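Local atomic coordinates of glycerol dehydratase (Clostridium butyricum, PDB entry 1R9D), a protein that probably converts glycerol to 3-hydroxypropionaldehyde as a B12-independent lyase of the glycyl radical enzyme family. Residues E117-K120 / D121-Y125. Residues are numbered along the deposited sequence; the frame is centred on the assembly and turned at random.
Sequences EKLK and DVFEY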
# COMPACT_ATOMS: atom_id res chain seq x y z
N GLU A 117 -5.33 11.94 31.35
CA GLU A 117 -6.25 10.82 31.50
C GLU A 117 -6.86 10.41 30.16
O GLU A 117 -6.86 9.23 29.82
CB GLU A 117 -7.36 11.19 32.49
CG GLU A 117 -8.34 10.06 32.78
CD GLU A 117 -7.65 8.80 33.25
OE1 GLU A 117 -6.80 8.88 34.16
OE2 GLU A 117 -7.98 7.71 32.72
N LYS A 118 -7.37 11.38 29.41
CA LYS A 118 -7.99 11.10 28.13
C LYS A 118 -7.01 10.58 27.08
O LYS A 118 -7.41 9.86 26.16
CB LYS A 118 -8.71 12.34 27.60
CG LYS A 118 -9.95 12.70 28.41
CD LYS A 118 -10.71 13.87 27.80
CE LYS A 118 -11.98 14.16 28.59
NZ LYS A 118 -12.77 15.27 27.99
N LEU A 119 -5.74 10.94 27.20
CA LEU A 119 -4.75 10.48 26.24
C LEU A 119 -4.42 9.00 26.41
O LEU A 119 -3.89 8.37 25.50
CB LEU A 119 -3.46 11.31 26.35
CG LEU A 119 -3.56 12.75 25.86
CD1 LEU A 119 -2.23 13.46 26.12
CD2 LEU A 119 -3.89 12.77 24.37
N LYS A 120 -4.73 8.43 27.57
CA LYS A 120 -4.44 7.02 27.81
C LYS A 120 -4.98 6.13 26.69
O LYS A 120 -4.26 5.28 26.16
CB LYS A 120 -5.02 6.57 29.15
CG LYS A 120 -4.31 7.16 30.36
CD LYS A 120 -4.99 6.73 31.66
CE LYS A 120 -4.27 7.31 32.87
NZ LYS A 120 -4.93 6.92 34.15
N ASP A 121 -6.24 6.32 26.33
CA ASP A 121 -6.85 5.52 25.27
C ASP A 121 -6.18 5.79 23.92
O ASP A 121 -6.10 4.90 23.07
CB ASP A 121 -8.34 5.82 25.16
CG ASP A 121 -9.03 4.93 24.14
OD1 ASP A 121 -9.10 3.71 24.38
OD2 ASP A 121 -9.50 5.45 23.11
N VAL A 122 -5.72 7.02 23.72
CA VAL A 122 -5.07 7.39 22.47
C VAL A 122 -3.79 6.57 22.31
O VAL A 122 -3.57 5.96 21.27
CB VAL A 122 -4.72 8.90 22.46
CG1 VAL A 122 -3.99 9.25 21.17
CG2 VAL A 122 -5.99 9.72 22.58
N PHE A 123 -2.96 6.55 23.35
CA PHE A 123 -1.71 5.79 23.33
C PHE A 123 -2.00 4.31 23.07
O PHE A 123 -1.26 3.64 22.35
CB PHE A 123 -0.97 5.93 24.67
CG PHE A 123 -0.58 7.34 25.01
CD1 PHE A 123 -0.71 7.81 26.32
CD2 PHE A 123 -0.07 8.20 24.04
CE1 PHE A 123 -0.35 9.11 26.65
CE2 PHE A 123 0.30 9.50 24.37
CZ PHE A 123 0.16 9.96 25.67
N GLU A 124 -3.08 3.81 23.67
CA GLU A 124 -3.45 2.41 23.51
C GLU A 124 -3.86 2.07 22.08
O GLU A 124 -3.41 1.08 21.52
CB GLU A 124 -4.58 2.05 24.47
CG GLU A 124 -4.93 0.57 24.48
CD GLU A 124 -6.10 0.25 25.41
OE1 GLU A 124 -6.04 0.65 26.59
OE2 GLU A 124 -7.07 -0.39 24.94
N TYR A 125 -4.72 2.89 21.48
CA TYR A 125 -5.16 2.61 20.12
C TYR A 125 -4.06 2.68 19.08
O TYR A 125 -3.91 1.77 18.27
CB TYR A 125 -6.27 3.57 19.68
CG TYR A 125 -6.65 3.35 18.23
CD1 TYR A 125 -7.42 2.25 17.85
CD2 TYR A 125 -6.17 4.19 17.22
CE1 TYR A 125 -7.70 1.98 16.51
CE2 TYR A 125 -6.44 3.93 15.88
CZ TYR A 125 -7.21 2.83 15.53
OH TYR A 125 -7.46 2.56 14.21
O HOH W 1 -8.25 7.40 28.19
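Leu119 O receives Phe123 N at 3.0 Å and Glu124 N reaches Lys120 O in the next i to i+4 bond of helix 113-125, an amphipathic helix that buries Leu119, Val122 and Phe123 and leaves Lys118, Lys120 and Glu124 exposed. Val122 N adds a weak bond to Leu119 O. Two residues earlier a water is inserted between Glu117 O and Asp121 N: it accepts from Asp121 N at 2.9 Å and donates to Glu117 O, with a weak, longer bond to Lys118 O, while Lys120 N bonds to Glu117 O in an i to i+3 step.

On the buried side, Leu119 CB lies 3.8 Å from Phe123 CE1, while its CD2 branch runs beside Val122 CG2, the two side chains pointing the same way. With CG of Phe123 anti to its carbonyl carbon (chi1 -61°), the ring folds back along the preceding turn, and Leu119 O sits 3.3 Å above one face, offset toward the rim. Beyond the helix, Val122 packs on Pro87 and on Thr36 of helix 30-40, and Phe123 on Asn91 and Leu98. Asp121 forms a salt bridge with Lys40 and Tyr125 OH a hydrogen bond with Glu43, polar ties between this helix and the region of helix 30-40.

On the exposed side, the extended Lys120 chain runs back along the helix to Glu117, where NZ meets OE1 on its syn side at 2.7 Å, 25° out of the carboxylate plane.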